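Formate-dependent phosphoribosylglycinamide formyltransferase (Mycobacterium tuberculosis H37Rv, PDB 6KHR) is an enzyme of the ATP-grasp superfamily, modelled here as an assembly of two copies of the chain. Local coordinates at residues A44-G49 and H64-Q69; E117-A122 and R331-L336. All coordinates share one frame; numbering follows the deposited sequence.

Contact 1: residues A44-G49 and H64-Q69; sequences ALQGLG and HRIADQ
Q46 and D68 meet through polar side-chain ends, and the amide of Q46 carries nearly the whole contact. Two hydrogen bonds leave its nitrogen. The straighter one runs from Q46 NE2 to the backbone oxygen I66 O, 3.2 Å away, with an N-H...O angle of 172°. I66 O lies almost in the amide plane of Q46. The second runs from Q46 NE2 to D68 OD2, also 3.2 Å, and is more bent at 147°. Here the nitrogen stands above the carboxylate plane. The pair of bonds limits rotation of the amide. Q46 has its CG anti to the carbonyl carbon (chi1 -78°), and the extended chain beyond carries the amide across to the other segment. D68 OD2 also accepts a hydrogen bond from V52 N, so the carboxylate links helix 36-47 to strand 51-56.

Beyond the hydrogen bonds the contact is slight: the methyl I66 CD1 lies 3.6 Å from the amide oxygen Q46 OE1. That oxygen makes a weak hydrogen bond with R39 of the second subunit, and I66 packs on I66 of that subunit.

The contact joins the C-terminal end of helix 36-47 to the loop between helix 62-66 and edge strand 69-72, within the alternating strand-helix fold of a Rossmann-like parallel sheet.

Contact 2: residues E117-A122 and R331-L336; sequences ELVPNA and RAILGL
V119 points its side chain at the helix end carrying I333, and these two residues make most of the contact. V119 CG1 does the touching. It lies 3.7 Å from I333 CA and 3.9 Å from I333 CG1, so it rests on the backbone as well as on the side chain. The second branch, V119 CG2, comes within 3.9 Å of I333 O. The valine has CG1 anti to its own nitrogen (chi1 -177°), and this places one methyl over the alpha carbon and the other beside the carbonyl. A332 adds only a marginal contact.

Further out, the I333 side chain also packs on V94 of strand 92-95 and L41 of helix 36-47. V119 is held by backbone hydrogen bonding with L93, and a cis peptide bond joins it to P120. G335 turns the chain out of helix 325-334 in a Schellman motif, with G335 N bonded to A332 O at 3.1 Å and L336 N to R331 O at 2.9 Å.

No hydrogen bond crosses between the segments. The carbonyl oxygens of A332 and I333 instead accept bonds from the guanidinium group of R287, on which V119 also packs. Between the two segments the contact is apolar packing alone, and R287 takes up the carbonyl oxygens at the helix end.

From the N terminus, contact 1 comes first. It closes a short loop of 14 residues that includes strand 51-56, and joins the end of helix 36-47 to the chain leading into strand 69-72. Contact 2 opens later and spans 208 residues, so the two follow in series and neither nest nor cross. It brings the end of helix 325-334 to the chain just after strand 117-118, one edge of the parallel sheet. The contacts meet directly: L48 CD1 lies 3.9 Å from L334 CD1, and L45 packs on L334 as well. Helix 36-47 and the turn after it thus lie between the 51-56 and 69-72 side of the sheet, met through contact 1, and helix 325-334, met through L45 and L48. Both contacts also touch the second subunit.

Contact 1: residues A44-G49 and H64-Q69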
loop_
_atom_site.group_PDB
_atom_site.type_symbol
_atom_site.label_atom_id
_atom_site.label_comp_id
_atom_site.label_asym_id
_atom_site.label_seq_id
_atom_site.Cartn_x
_atom_site.Cartn_y
_atom_site.Cartn_z
ATOM N N ALA A 44 2.095 6.738 1.744
ATOM C CA ALA A 44 1.542 7.205 0.477
ATOM C C ALA A 44 2.064 8.593 0.139
ATOM O O ALA A 44 2.570 8.819 -0.963
ATOM C CB ALA A 44 0.019 7.192 0.528
ATOM N N LEU A 45 1.986 9.525 1.097
ATOM C CA LEU A 45 2.412 10.898 0.843
ATOM C C LEU A 45 3.899 10.981 0.533
ATOM O O LEU A 45 4.341 11.922 -0.138
ATOM C CB LEU A 45 2.103 11.772 2.053
ATOM C CG LEU A 45 0.663 12.201 2.243
ATOM C CD1 LEU A 45 0.487 12.738 3.641
ATOM C CD2 LEU A 45 0.343 13.243 1.215
ATOM N N GLN A 46 4.687 10.021 1.035
ATOM C CA GLN A 46 6.124 10.067 0.812
ATOM C C GLN A 46 6.484 9.520 -0.554
ATOM O O GLN A 46 7.466 9.971 -1.152
ATOM C CB GLN A 46 6.857 9.315 1.917
ATOM C CG GLN A 46 6.960 10.115 3.206
ATOM C CD GLN A 46 7.448 9.263 4.357
ATOM O OE1 GLN A 46 7.579 8.048 4.214
ATOM N NE2 GLN A 46 7.719 9.885 5.503
ATOM N N GLY A 47 5.682 8.586 -1.073
ATOM C CA GLY A 47 5.864 8.148 -2.446
ATOM C C GLY A 47 5.622 9.263 -3.449
ATOM O O GLY A 47 6.230 9.281 -4.523
ATOM N N LEU A 48 4.734 10.199 -3.121
ATOM C CA LEU A 48 4.443 11.308 -4.016
ATOM C C LEU A 48 5.391 12.473 -3.800
ATOM O O LEU A 48 5.213 13.514 -4.433
ATOM C CB LEU A 48 2.998 11.783 -3.832
ATOM C CG LEU A 48 1.817 10.862 -4.137
ATOM C CD1 LEU A 48 0.482 11.454 -3.617
ATOM C CD2 LEU A 48 1.721 10.602 -5.619
ATOM N N GLY A 49 6.368 12.330 -2.907
ATOM C CA GLY A 49 7.420 13.310 -2.762
ATOM C C GLY A 49 7.330 14.241 -1.576
ATOM O O GLY A 49 8.119 15.189 -1.509
ATOM N N HIS A 64 4.930 7.908 13.835
ATOM C CA HIS A 64 6.205 8.482 14.266
ATOM C C HIS A 64 7.395 7.722 13.698
ATOM O O HIS A 64 8.431 8.333 13.400
ATOM C CB HIS A 64 6.301 8.493 15.794
ATOM C CG HIS A 64 5.469 9.545 16.453
ATOM N ND1 HIS A 64 4.523 10.287 15.775
ATOM C CD2 HIS A 64 5.441 9.991 17.734
ATOM C CE1 HIS A 64 3.953 11.138 16.606
ATOM N NE2 HIS A 64 4.494 10.982 17.802
ATOM N N ARG A 65 7.265 6.400 13.537
ATOM C CA ARG A 65 8.418 5.556 13.227
ATOM C C ARG A 65 8.942 5.809 11.818
ATOM O O ARG A 65 10.158 5.774 11.584
ATOM C CB ARG A 65 8.050 4.082 13.403
ATOM C CG ARG A 65 9.122 3.236 14.104
ATOM C CD ARG A 65 10.415 3.091 13.276
ATOM N NE ARG A 65 11.627 3.223 14.094
ATOM C CZ ARG A 65 12.510 4.218 13.992
ATOM N NH1 ARG A 65 12.339 5.183 13.094
ATOM N NH2 ARG A 65 13.576 4.246 14.787
ATOM N N ILE A 66 8.055 6.057 10.862
ATOM C CA ILE A 66 8.472 6.248 9.479
ATOM C C ILE A 66 8.284 7.671 9.007
ATOM O O ILE A 66 8.636 7.982 7.862
ATOM C CB ILE A 66 7.755 5.265 8.534
ATOM C CG1 ILE A 66 6.297 5.679 8.314
ATOM C CG2 ILE A 66 7.894 3.823 9.060
ATOM C CD1 ILE A 66 6.051 6.333 6.963
ATOM N N ALA A 67 7.756 8.551 9.849
ATOM C CA ALA A 67 7.635 9.941 9.453
ATOM C C ALA A 67 9.013 10.593 9.357
ATOM O O ALA A 67 10.013 10.092 9.884
ATOM C CB ALA A 67 6.761 10.717 10.441
ATOM N N ASP A 68 9.046 11.729 8.653
ATOM C CA ASP A 68 10.249 12.540 8.548
ATOM C C ASP A 68 10.504 13.345 9.812
ATOM O O ASP A 68 11.659 13.601 10.160
ATOM C CB ASP A 68 10.134 13.498 7.362
ATOM C CG ASP A 68 9.768 12.794 6.076
ATOM O OD1 ASP A 68 10.623 12.054 5.541
ATOM O OD2 ASP A 68 8.617 12.968 5.613
ATOM N N GLN A 69 9.449 13.780 10.485
ATOM C CA GLN A 69 9.584 14.556 11.707
ATOM C C GLN A 69 8.462 14.152 12.644
ATOM O O GLN A 69 7.307 14.046 12.221
ATOM C CB GLN A 69 9.540 16.051 11.415
ATOM C CG GLN A 69 9.772 16.912 12.620
ATOM C CD GLN A 69 9.986 18.352 12.229
ATOM O OE1 GLN A 69 9.892 18.702 11.051
ATOM N NE2 GLN A 69 10.282 19.201 13.211
#

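Contact 2: residues E117-A122 and R331-L336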
loop_
_atom_site.group_PDB
_atom_site.type_symbol
_atom_site.label_atom_id
_atom_site.label_comp_id
_atom_site.label_asym_id
_atom_site.label_seq_id
_atom_site.Cartn_x
_atom_site.Cartn_y
_atom_site.Cartn_z
ATOM N N GLU A 117 -3.211 25.114 4.030
ATOM C CA GLU A 117 -4.574 24.703 3.626
ATOM C C GLU A 117 -4.980 23.589 4.568
ATOM O O GLU A 117 -4.158 22.761 4.861
ATOM C CB GLU A 117 -4.618 24.187 2.196
ATOM C CG GLU A 117 -4.086 25.152 1.167
ATOM C CD GLU A 117 -4.664 24.971 -0.224
ATOM O OE1 GLU A 117 -3.973 24.453 -1.095
ATOM O OE2 GLU A 117 -5.808 25.353 -0.427
ATOM N N LEU A 118 -6.201 23.624 5.062
ATOM C CA LEU A 118 -6.621 22.534 5.950
ATOM C C LEU A 118 -7.322 21.486 5.103
ATOM O O LEU A 118 -8.207 21.856 4.393
ATOM C CB LEU A 118 -7.562 23.120 6.987
ATOM C CG LEU A 118 -6.912 23.313 8.341
ATOM C CD1 LEU A 118 -6.080 24.573 8.353
ATOM C CD2 LEU A 118 -7.949 23.335 9.435
ATOM N N VAL A 119 -6.894 20.232 5.169
ATOM C CA VAL A 119 -7.548 19.158 4.379
ATOM C C VAL A 119 -7.784 17.984 5.309
ATOM O O VAL A 119 -6.904 17.208 5.439
ATOM C CB VAL A 119 -6.671 18.699 3.209
ATOM C CG1 VAL A 119 -7.376 17.659 2.382
ATOM C CG2 VAL A 119 -6.232 19.845 2.336
ATOM N N PRO A 120 -8.948 17.806 5.941
ATOM C CA PRO A 120 -10.144 18.531 5.585
ATOM C C PRO A 120 -10.267 19.895 6.264
ATOM O O PRO A 120 -9.490 20.171 7.089
ATOM C CB PRO A 120 -11.221 17.589 6.117
ATOM C CG PRO A 120 -10.610 16.964 7.321
ATOM C CD PRO A 120 -9.154 16.818 6.982
ATOM N N ASN A 121 -11.281 20.664 5.877
ATOM C CA ASN A 121 -11.627 22.013 6.393
ATOM C C ASN A 121 -11.948 21.961 7.876
ATOM O O ASN A 121 -12.474 20.970 8.316
ATOM C CB ASN A 121 -13.020 22.428 5.944
ATOM C CG ASN A 121 -13.066 22.964 4.540
ATOM O OD1 ASN A 121 -12.039 23.162 3.924
ATOM N ND2 ASN A 121 -14.253 23.212 4.036
ATOM N N ALA A 122 -11.717 23.049 8.591
ATOM C CA ALA A 122 -12.074 23.067 10.018
ATOM C C ALA A 122 -13.584 22.975 10.108
ATOM O O ALA A 122 -14.077 22.526 11.106
ATOM C CB ALA A 122 -11.563 24.299 10.668
ATOM N N ARG A 331 -3.477 11.720 -2.426
ATOM C CA ARG A 331 -3.668 12.551 -3.621
ATOM C C ARG A 331 -4.627 13.713 -3.368
ATOM O O ARG A 331 -4.394 14.826 -3.866
ATOM C CB ARG A 331 -4.142 11.701 -4.795
ATOM C CG ARG A 331 -3.130 10.667 -5.215
ATOM C CD ARG A 331 -3.502 10.024 -6.551
ATOM N NE ARG A 331 -2.570 8.966 -6.932
ATOM C CZ ARG A 331 -2.435 8.488 -8.168
ATOM N NH1 ARG A 331 -3.176 8.974 -9.160
ATOM N NH2 ARG A 331 -1.559 7.526 -8.412
ATOM N N ALA A 332 -5.684 13.489 -2.565
ATOM C CA ALA A 332 -6.658 14.550 -2.273
ATOM C C ALA A 332 -6.035 15.684 -1.466
ATOM O O ALA A 332 -6.271 16.861 -1.755
ATOM C CB ALA A 332 -7.859 13.975 -1.519
ATOM N N ILE A 333 -5.257 15.347 -0.434
ATOM C CA ILE A 333 -4.556 16.352 0.363
ATOM C C ILE A 333 -3.743 17.265 -0.538
ATOM O O ILE A 333 -3.736 18.490 -0.371
ATOM C CB ILE A 333 -3.652 15.672 1.406
ATOM C CG1 ILE A 333 -4.471 15.099 2.550
ATOM C CG2 ILE A 333 -2.586 16.631 1.923
ATOM C CD1 ILE A 333 -3.688 14.129 3.337
ATOM N N LEU A 334 -3.030 16.678 -1.489
ATOM C CA LEU A 334 -2.111 17.408 -2.340
ATOM C C LEU A 334 -2.778 17.951 -3.598
ATOM O O LEU A 334 -2.102 18.606 -4.400
ATOM C CB LEU A 334 -0.923 16.505 -2.721
ATOM C CG LEU A 334 0.026 15.982 -1.626
ATOM C CD1 LEU A 334 1.060 15.066 -2.244
ATOM C CD2 LEU A 334 0.717 17.104 -0.844
ATOM N N GLY A 335 -4.065 17.675 -3.806
ATOM C CA GLY A 335 -4.779 18.268 -4.932
ATOM C C GLY A 335 -4.450 17.649 -6.269
ATOM O O GLY A 335 -4.385 18.354 -7.282
ATOM N N LEU A 336 -4.243 16.345 -6.300
ATOM C CA LEU A 336 -3.906 15.633 -7.517
ATOM C C LEU A 336 -5.097 14.800 -7.998
ATOM O O LEU A 336 -6.036 14.520 -7.247
ATOM C CB LEU A 336 -2.677 14.744 -7.277
ATOM C CG LEU A 336 -1.471 15.497 -6.702
ATOM C CD1 LEU A 336 -0.403 14.532 -6.177
ATOM C CD2 LEU A 336 -0.877 16.442 -7.745
#